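Local coordinates for protein 1-deoxy-D-xylulose 5-phosphate reductoisomerase (Moraxella catarrhalis, PDB 4ZQG) that catalyses the NAD(P)H-dependent conversion of 1-deoxy-D-xylulose 5-phosphate to 2-C-methyl-D-erythritol 4-phosphate in the MEP pathway of isoprenoid synthesis and is inhibited by fosmidomycin, at residues Q71-A76 / T80-G85; K232-I237 / A338-N343; L322-Y327 / I363-L368. One frame throughout, in Å; residues are numbered along the deposited sequence.

Contact 1: Q71-A76 / T80-G85; sequences QKVTDA and TIILSG
Val73 swings CG1 away from its own backbone N (chi1 164°), and Ile82 places CG1 beside the backbone N (chi1 -59°) before a further bend at chi2 carries CD1 forward; by these two turns the aliphatic ends meet tip to tip. Val73 CG1 lies 3.8 Å from Ile82 CD1, and the same valine methyl also rests 3.9 Å from the carbonyl O of Thr80. The methyl thus meets Thr80 at both its carbonyl O and its CB, the latter 4.1 Å from Val73 CG1. Here the chain leaves helix 66-75 and returns through a short loop as strand 81-84, completing a beta-alpha-beta crossover unit that starts with strand 58-61 in the Rossmann-like nucleotide-binding part of the enzyme. Strand 81-84 is an outermost strand of the parallel sheet and pairs with strand 58-61, while Thr80 OG1 is hydrogen-bonded to Pro56 O. Leu48 of helix 44-54 packs on Val73 as well, and Ile82 also touches Tyr66 and Leu69 on an earlier turn of its covering helix.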
loop_
_atom_site.group_PDB
_atom_site.type_symbol
_atom_site.label_atom_id
_atom_site.label_comp_id
_atom_site.label_asym_id
_atom_site.label_seq_id
_atom_site.Cartn_x
_atom_site.Cartn_y
_atom_site.Cartn_z
ATOM N N GLN A 71 25.623 -32.659 27.005
ATOM C CA GLN A 71 26.757 -33.511 26.666
ATOM C C GLN A 71 27.321 -33.116 25.312
ATOM O O GLN A 71 28.528 -32.939 25.161
ATOM C CB GLN A 71 26.360 -34.980 26.621
ATOM C CG GLN A 71 27.573 -35.875 26.545
ATOM C CD GLN A 71 28.556 -35.559 27.665
ATOM O OE1 GLN A 71 28.248 -35.731 28.853
ATOM N NE2 GLN A 71 29.725 -35.060 27.295
ATOM N N LYS A 72 26.426 -32.974 24.337
ATOM C CA LYS A 72 26.802 -32.725 22.974
ATOM C C LYS A 72 27.435 -31.372 22.752
ATOM O O LYS A 72 28.284 -31.196 21.868
ATOM C CB LYS A 72 25.593 -32.928 22.067
ATOM C CG LYS A 72 25.227 -34.393 21.906
ATOM C CD LYS A 72 23.983 -34.571 21.049
ATOM C CE LYS A 72 23.444 -36.003 21.156
ATOM N NZ LYS A 72 22.312 -36.291 20.228
ATOM N N VAL A 73 27.023 -30.412 23.553
ATOM C CA VAL A 73 27.594 -29.081 23.490
ATOM C C VAL A 73 28.997 -29.058 24.127
ATOM O O VAL A 73 29.892 -28.398 23.599
ATOM C CB VAL A 73 26.655 -28.062 24.138
ATOM C CG1 VAL A 73 27.362 -26.763 24.440
ATOM C CG2 VAL A 73 25.480 -27.810 23.219
ATOM N N THR A 74 29.192 -29.746 25.252
ATOM C CA THR A 74 30.537 -29.813 25.827
ATOM C C THR A 74 31.445 -30.624 24.894
ATOM O O THR A 74 32.542 -30.166 24.611
ATOM C CB THR A 74 30.599 -30.309 27.317
ATOM O OG1 THR A 74 29.870 -31.519 27.476
ATOM C CG2 THR A 74 29.981 -29.255 28.286
ATOM N N ASP A 75 30.961 -31.761 24.368
ATOM C CA ASP A 75 31.707 -32.561 23.362
ATOM C C ASP A 75 32.175 -31.763 22.141
ATOM O O ASP A 75 33.229 -32.049 21.603
ATOM C CB ASP A 75 30.915 -33.789 22.890
ATOM C CG ASP A 75 30.853 -34.904 23.949
ATOM O OD1 ASP A 75 29.955 -35.769 23.902
ATOM O OD2 ASP A 75 31.693 -34.934 24.857
ATOM N N ALA A 76 31.413 -30.762 21.721
ATOM C CA ALA A 76 31.789 -29.908 20.627
ATOM C C ALA A 76 32.623 -28.693 21.032
ATOM O O ALA A 76 32.914 -27.822 20.189
ATOM C CB ALA A 76 30.521 -29.407 19.960
ATOM N N THR A 80 28.744 -22.245 25.035
ATOM C CA THR A 80 27.309 -22.015 25.137
ATOM C C THR A 80 26.649 -22.518 26.430
ATOM O O THR A 80 26.734 -23.697 26.754
ATOM C CB THR A 80 26.601 -22.714 23.944
ATOM O OG1 THR A 80 27.283 -22.404 22.711
ATOM C CG2 THR A 80 25.165 -22.273 23.823
ATOM N N ILE A 81 25.952 -21.612 27.132
ATOM C CA ILE A 81 25.090 -21.983 28.268
ATOM C C ILE A 81 23.814 -22.694 27.802
ATOM O O ILE A 81 23.119 -22.207 26.898
ATOM C CB ILE A 81 24.669 -20.758 29.098
ATOM C CG1 ILE A 81 25.876 -20.054 29.714
ATOM C CG2 ILE A 81 23.661 -21.182 30.155
ATOM C CD1 ILE A 81 25.725 -18.564 29.892
ATOM N N ILE A 82 23.483 -23.818 28.425
ATOM C CA ILE A 82 22.294 -24.562 28.043
ATOM C C ILE A 82 21.267 -24.348 29.122
ATOM O O ILE A 82 21.633 -24.262 30.298
ATOM C CB ILE A 82 22.541 -26.060 27.925
ATOM C CG1 ILE A 82 23.628 -26.325 26.893
ATOM C CG2 ILE A 82 21.281 -26.782 27.501
ATOM C CD1 ILE A 82 25.032 -26.173 27.435
ATOM N N LEU A 83 19.996 -24.249 28.701
ATOM C CA LEU A 83 18.865 -23.982 29.569
ATOM C C LEU A 83 17.768 -24.965 29.210
ATOM O O LEU A 83 17.827 -25.594 28.166
ATOM C CB LEU A 83 18.390 -22.556 29.368
ATOM C CG LEU A 83 19.375 -21.426 29.622
ATOM C CD1 LEU A 83 18.695 -20.073 29.450
ATOM C CD2 LEU A 83 19.960 -21.501 31.024
ATOM N N SER A 84 16.759 -25.116 30.051
ATOM C CA SER A 84 15.628 -25.958 29.663
ATOM C C SER A 84 14.295 -25.431 30.113
ATOM O O SER A 84 14.231 -24.600 30.982
ATOM C CB SER A 84 15.810 -27.364 30.217
ATOM O OG SER A 84 15.662 -27.381 31.615
ATOM N N GLY A 85 13.232 -25.956 29.526
ATOM C CA GLY A 85 11.849 -25.567 29.868
ATOM C C GLY A 85 11.476 -24.098 29.859
ATOM O O GLY A 85 12.209 -23.226 29.398
#

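Contact 2: K232-I237 / A338-N343; sequences KGLELI and ALNTAN. With MG (magnesium ion), chain D; FOM (3-[formyl(hydroxy)amino]propylphosphonic acid), chain E.
Leu234 and Ile237 of helix 230-243 both converge on one methyl of helix 333-351, Leu339 CD2. Ile237 CD1 lies 3.8 Å from Leu339 CD2, and Leu234 CD2 lies 3.9 Å from that same methyl, each side chain passing the leucine at a slant. With CG anti to the backbone N (chi1 179°), Leu339 extends its branch toward helix 230-243. Leu234 also crosses the amide of Asn340 at about a right angle, its CD2 lying 3.9 Å from Asn340 OD1; Asn340 ND2 is turned to Glu344 in a hydrogen bond. The two segments run nearly antiparallel, at 149°, with their axes 11.2 Å apart at closest approach, and Val133 of helix 130-146 touches both Leu234 and Asn340.

A different side of helix 230-243 enters the active site. Glu235 OE2 binds the magnesium ion at 2.1 Å, and both oxygens of the N-formyl-N-hydroxyamino (retro-hydroxamate) group of fosmidomycin, O1 and O2, chelate the same ion, with Asp154 and Glu156 completing the protein ligands. Glu235 OE2 also has a hydrogen bond with Lys129 NZ, and Glu235 O with His157 NE2. The other carboxylate oxygen, Glu235 OE1, receives the ammonium of Lys232 on its syn side, NZ to OE1 being 2.6 Å. Lys232 bends at chi2 and chi3, bringing NZ also within 3.0 Å of fosmidomycin OP2 in a hydrogen bond; NZ has further partners in Glu156 and the carbonyl of Thr188.

Lys232 thus links the phosphonate, through Glu235, to the metal that holds the other end of the inhibitor, probably offsetting part of the phosphonate charge and helping to position the carboxylate. With the phosphonate, Glu235 and Glu156 all meeting at Lys232 NZ, the pocket is probably suited to the phosphate and metal-chelating oxygens of the substrate that fosmidomycin resembles.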
loop_
_atom_site.group_PDB
_atom_site.type_symbol
_atom_site.label_atom_id
_atom_site.label_comp_id
_atom_site.label_asym_id
_atom_site.label_seq_id
_atom_site.Cartn_x
_atom_site.Cartn_y
_atom_site.Cartn_z
ATOM N N LYS A 232 -7.373 -17.502 9.853
ATOM C CA LYS A 232 -7.884 -16.163 9.693
ATOM C C LYS A 232 -8.634 -15.714 10.929
ATOM O O LYS A 232 -8.508 -14.564 11.354
ATOM C CB LYS A 232 -8.758 -16.057 8.462
ATOM C CG LYS A 232 -8.547 -14.779 7.675
ATOM C CD LYS A 232 -7.085 -14.403 7.508
ATOM C CE LYS A 232 -6.300 -15.520 6.842
ATOM N NZ LYS A 232 -4.925 -15.068 6.504
ATOM N N GLY A 233 -9.344 -16.651 11.543
ATOM C CA GLY A 233 -10.039 -16.422 12.806
ATOM C C GLY A 233 -9.111 -15.865 13.830
ATOM O O GLY A 233 -9.393 -14.894 14.500
ATOM N N LEU A 234 -7.975 -16.512 13.950
ATOM C CA LEU A 234 -7.020 -16.188 15.001
ATOM C C LEU A 234 -6.363 -14.882 14.650
ATOM O O LEU A 234 -6.046 -14.076 15.516
ATOM C CB LEU A 234 -5.952 -17.290 15.089
ATOM C CG LEU A 234 -6.457 -18.658 15.568
ATOM C CD1 LEU A 234 -5.318 -19.634 15.475
ATOM C CD2 LEU A 234 -6.973 -18.630 17.002
ATOM N N GLU A 235 -6.110 -14.726 13.355
ATOM C CA GLU A 235 -5.510 -13.521 12.843
ATOM C C GLU A 235 -6.429 -12.327 13.080
ATOM O O GLU A 235 -5.969 -11.224 13.406
ATOM C CB GLU A 235 -5.152 -13.706 11.377
ATOM C CG GLU A 235 -3.848 -14.485 11.265
ATOM C CD GLU A 235 -3.464 -14.786 9.867
ATOM O OE1 GLU A 235 -4.192 -14.406 8.926
ATOM O OE2 GLU A 235 -2.451 -15.434 9.729
ATOM N N LEU A 236 -7.721 -12.595 12.988
ATOM C CA LEU A 236 -8.732 -11.596 13.310
ATOM C C LEU A 236 -8.580 -11.122 14.763
ATOM O O LEU A 236 -8.543 -9.897 15.023
ATOM C CB LEU A 236 -10.138 -12.131 12.968
ATOM C CG LEU A 236 -11.325 -11.408 13.530
ATOM C CD1 LEU A 236 -11.275 -9.982 13.022
ATOM C CD2 LEU A 236 -12.611 -12.060 13.064
ATOM N N ILE A 237 -8.445 -12.054 15.703
ATOM C CA ILE A 237 -8.283 -11.654 17.077
ATOM C C ILE A 237 -6.937 -10.996 17.318
ATOM O O ILE A 237 -6.863 -9.992 18.030
ATOM C CB ILE A 237 -8.500 -12.834 18.003
ATOM C CG1 ILE A 237 -9.948 -13.292 17.898
ATOM C CG2 ILE A 237 -8.154 -12.471 19.436
ATOM C CD1 ILE A 237 -10.108 -14.790 18.072
ATOM N N ALA A 338 -10.967 -20.368 25.020
ATOM C CA ALA A 338 -11.789 -21.502 24.662
ATOM C C ALA A 338 -11.536 -21.790 23.202
ATOM O O ALA A 338 -11.282 -22.912 22.856
ATOM C CB ALA A 338 -13.264 -21.213 24.907
ATOM N N LEU A 339 -11.568 -20.764 22.357
ATOM C CA LEU A 339 -11.439 -20.955 20.910
ATOM C C LEU A 339 -10.103 -21.563 20.508
ATOM O O LEU A 339 -10.063 -22.564 19.806
ATOM C CB LEU A 339 -11.581 -19.636 20.146
ATOM C CG LEU A 339 -11.429 -19.729 18.615
ATOM C CD1 LEU A 339 -12.781 -19.888 17.932
ATOM C CD2 LEU A 339 -10.690 -18.523 18.066
ATOM N N ASN A 340 -9.034 -20.907 20.920
ATOM C CA ASN A 340 -7.711 -21.279 20.500
ATOM C C ASN A 340 -7.272 -22.662 21.000
ATOM O O ASN A 340 -6.814 -23.500 20.210
ATOM C CB ASN A 340 -6.693 -20.282 20.987
ATOM C CG ASN A 340 -5.306 -20.706 20.612
ATOM O OD1 ASN A 340 -5.049 -20.995 19.432
ATOM N ND2 ASN A 340 -4.427 -20.845 21.605
ATOM N N THR A 341 -7.451 -22.876 22.305
ATOM C CA THR A 341 -7.194 -24.166 22.924
ATOM C C THR A 341 -8.097 -25.272 22.402
ATOM O O THR A 341 -7.606 -26.325 22.039
ATOM C CB THR A 341 -7.306 -24.107 24.448
ATOM O OG1 THR A 341 -6.402 -23.113 24.939
ATOM C CG2 THR A 341 -6.947 -25.423 25.041
ATOM N N ALA A 342 -9.400 -25.087 22.350
ATOM C CA ALA A 342 -10.205 -26.164 21.805
ATOM C C ALA A 342 -9.566 -26.532 20.468
ATOM O O ALA A 342 -9.266 -27.685 20.235
ATOM C CB ALA A 342 -11.656 -25.761 21.637
ATOM N N ASN A 343 -9.260 -25.527 19.643
ATOM C CA ASN A 343 -8.716 -25.736 18.302
ATOM C C ASN A 343 -7.343 -26.428 18.339
ATOM O O ASN A 343 -7.100 -27.340 17.562
ATOM C CB ASN A 343 -8.642 -24.380 17.565
ATOM C CG ASN A 343 -7.975 -24.461 16.201
ATOM O OD1 ASN A 343 -8.590 -24.902 15.195
ATOM N ND2 ASN A 343 -6.704 -24.020 16.154
HETATM MG MG MG D . -0.674 -15.035 8.587
HETATM O O2 FOM E . -0.632 -17.079 7.981
HETATM N N1 FOM E . 0.123 -17.084 6.826
HETATM C C1 FOM E . 0.963 -16.166 6.577
HETATM O O1 FOM E . 1.116 -15.231 7.346
HETATM C C2 FOM E . -0.178 -18.178 5.907
HETATM C C3 FOM E . -1.639 -17.846 5.601
HETATM C C4 FOM E . -2.316 -18.939 4.822
HETATM P PA1 FOM E . -4.015 -18.422 4.708
HETATM O OP1 FOM E . -4.032 -17.093 3.826
HETATM O OP2 FOM E . -4.480 -17.967 6.019
HETATM O OP3 FOM E . -5.033 -19.538 4.102
#

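Contact 3: L322-Y327 / I363-L368; sequences LKLARY and IVKACL
Apolar packing carries the meeting of Leu324 with Leu368 and Lys365. Leu368 slips its CD1 methyl against the backbone side of the facing helix, 4.0 Å from Leu324 CB and 3.9 Å from Leu324 O, which sets it beside the main chain as much as the side chain. Leu324 answers in the other direction: with CG anti to its carbonyl carbon (chi1 -58°), its CD2 methyl reaches Lys365 CG at 4.0 Å. The two side chains cross there at about a right angle, and the touch falls on the aliphatic root of the lysine, while the remaining chain runs on, fully extended, and takes its ammonium away from the helix pair.

The aromatic part is lighter. Tyr327 lies one turn beyond Leu324, and CE2 of its ring comes to 4.3 Å from Leu368 CB, meeting it obliquely at the exposed border of the interface, whereas Leu324 and Leu368 are buried.

Polar bonding plays its part away from the shared surface: Arg326, on another side of helix 320-331, makes a salt bridge with Glu247 and a hydrogen bond to Ile250 O, and Leu368 O is hydrogen-bonded to Tyr377 OH.

The segments run almost parallel, 24° apart, with axes 10.5 Å from each other at closest approach, inside the C-terminal helical domain. Helix 333-351 covers one flank of the pair, Leu339 touching both Ala325 and Val364; helix 387-409 packs on Ile363 and Cys367, and strand 250-254 borders helix 320-331 through Leu322 and Arg326.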
loop_
_atom_site.group_PDB
_atom_site.type_symbol
_atom_site.label_atom_id
_atom_site.label_comp_id
_atom_site.label_asym_id
_atom_site.label_seq_id
_atom_site.Cartn_x
_atom_site.Cartn_y
_atom_site.Cartn_z
ATOM N N LEU A 322 -14.257 -19.577 11.000
ATOM C CA LEU A 322 -14.235 -18.103 10.892
ATOM C C LEU A 322 -15.462 -17.402 11.522
ATOM O O LEU A 322 -15.296 -16.419 12.243
ATOM C CB LEU A 322 -14.052 -17.710 9.436
ATOM C CG LEU A 322 -13.762 -16.251 9.167
ATOM C CD1 LEU A 322 -12.677 -15.655 10.056
ATOM C CD2 LEU A 322 -13.393 -16.165 7.704
ATOM N N LYS A 323 -16.667 -17.921 11.302
ATOM C CA LYS A 323 -17.835 -17.475 12.093
ATOM C C LYS A 323 -17.492 -17.519 13.585
ATOM O O LYS A 323 -17.716 -16.558 14.317
ATOM C CB LYS A 323 -19.053 -18.364 11.836
ATOM C CG LYS A 323 -20.245 -17.750 11.150
ATOM C CD LYS A 323 -21.170 -18.814 10.499
ATOM C CE LYS A 323 -21.787 -19.844 11.462
ATOM N N LEU A 324 -16.918 -18.658 14.034
ATOM C CA LEU A 324 -16.776 -18.927 15.462
ATOM C C LEU A 324 -15.705 -18.045 16.065
ATOM O O LEU A 324 -15.790 -17.653 17.225
ATOM C CB LEU A 324 -16.502 -20.399 15.703
ATOM C CG LEU A 324 -17.572 -21.369 15.156
ATOM C CD1 LEU A 324 -17.075 -22.802 15.100
ATOM C CD2 LEU A 324 -18.835 -21.313 15.978
ATOM N N ALA A 325 -14.718 -17.675 15.269
ATOM C CA ALA A 325 -13.694 -16.776 15.778
ATOM C C ALA A 325 -14.182 -15.369 15.977
ATOM O O ALA A 325 -13.751 -14.669 16.919
ATOM C CB ALA A 325 -12.503 -16.768 14.851
ATOM N N ARG A 326 -15.069 -14.939 15.082
ATOM C CA ARG A 326 -15.629 -13.608 15.209
ATOM C C ARG A 326 -16.496 -13.575 16.450
ATOM O O ARG A 326 -16.322 -12.729 17.311
ATOM C CB ARG A 326 -16.388 -13.180 13.953
ATOM C CG ARG A 326 -16.598 -11.667 13.899
ATOM C CD ARG A 326 -17.282 -11.214 12.619
ATOM N NE ARG A 326 -16.406 -11.355 11.477
ATOM C CZ ARG A 326 -15.440 -10.503 11.164
ATOM N NH1 ARG A 326 -14.681 -10.736 10.078
ATOM N NH2 ARG A 326 -15.215 -9.432 11.923
ATOM N N TYR A 327 -17.386 -14.553 16.558
ATOM C CA TYR A 327 -18.205 -14.733 17.737
ATOM C C TYR A 327 -17.351 -14.665 18.979
ATOM O O TYR A 327 -17.673 -13.959 19.921
ATOM C CB TYR A 327 -18.956 -16.045 17.637
ATOM C CG TYR A 327 -19.706 -16.451 18.893
ATOM C CD1 TYR A 327 -20.545 -15.552 19.566
ATOM C CD2 TYR A 327 -19.595 -17.761 19.403
ATOM C CE1 TYR A 327 -21.237 -15.945 20.713
ATOM C CE2 TYR A 327 -20.285 -18.156 20.531
ATOM C CZ TYR A 327 -21.101 -17.251 21.187
ATOM O OH TYR A 327 -21.779 -17.671 22.317
ATOM N N ILE A 363 -16.088 -29.366 17.441
ATOM C CA ILE A 363 -15.443 -29.431 18.745
ATOM C C ILE A 363 -15.321 -28.048 19.330
ATOM O O ILE A 363 -15.545 -27.865 20.532
ATOM C CB ILE A 363 -14.011 -30.045 18.638
ATOM C CG1 ILE A 363 -14.075 -31.518 18.227
ATOM C CG2 ILE A 363 -13.210 -29.857 19.929
ATOM C CD1 ILE A 363 -15.080 -32.343 19.018
ATOM N N VAL A 364 -14.941 -27.099 18.482
ATOM C CA VAL A 364 -14.731 -25.715 18.900
ATOM C C VAL A 364 -16.042 -24.996 19.268
ATOM O O VAL A 364 -16.065 -24.218 20.218
ATOM C CB VAL A 364 -13.970 -24.894 17.826
ATOM C CG1 VAL A 364 -13.799 -23.447 18.261
ATOM C CG2 VAL A 364 -12.587 -25.492 17.574
ATOM N N LYS A 365 -17.121 -25.260 18.547
ATOM C CA LYS A 365 -18.385 -24.653 18.905
ATOM C C LYS A 365 -18.825 -25.229 20.223
ATOM O O LYS A 365 -19.154 -24.488 21.179
ATOM C CB LYS A 365 -19.446 -24.928 17.852
ATOM C CG LYS A 365 -20.733 -24.161 18.089
ATOM C CD LYS A 365 -21.863 -24.560 17.128
ATOM C CE LYS A 365 -23.036 -23.580 17.229
ATOM N NZ LYS A 365 -24.238 -24.008 16.457
ATOM N N ALA A 366 -18.791 -26.561 20.288
ATOM C CA ALA A 366 -19.279 -27.268 21.458
ATOM C C ALA A 366 -18.576 -26.715 22.671
ATOM O O ALA A 366 -19.193 -26.493 23.707
ATOM C CB ALA A 366 -19.068 -28.767 21.332
ATOM N N CYS A 367 -17.293 -26.442 22.513
ATOM C CA CYS A 367 -16.532 -25.771 23.561
ATOM C C CYS A 367 -16.919 -24.285 23.832
ATOM O O CYS A 367 -16.931 -23.847 24.989
ATOM C CB CYS A 367 -15.045 -25.872 23.255
ATOM S SG CYS A 367 -14.402 -27.520 23.596
ATOM N N LEU A 368 -17.220 -23.506 22.797
ATOM C CA LEU A 368 -17.580 -22.130 23.040
ATOM C C LEU A 368 -18.903 -22.100 23.795
ATOM O O LEU A 368 -19.038 -21.325 24.748
ATOM C CB LEU A 368 -17.658 -21.319 21.750
ATOM C CG LEU A 368 -16.311 -20.897 21.183
ATOM C CD1 LEU A 368 -16.403 -20.675 19.692
ATOM C CD2 LEU A 368 -15.776 -19.664 21.886
#

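From the N terminus, contact 1 comes first and is the most local, closing a short loop between helix 66-75 and strand 81-84 at the edge of the nucleotide-binding sheet. It is finished before the others open and lies on the opposite side of the chain's centre, about 36 Å from contact 2 and about 43 Å from contact 3, centre to centre. Contact 2 then closes a loop of 100 residues, joining the metal-binding helix 230-243 to helix 333-351. Contact 3 starts inside that loop and ends beyond it, so the two cross. They touch directly, for example Ala342 CB to Cys367 CB at 3.8 Å, and together tie the active-site helix to the C-terminal helical bundle.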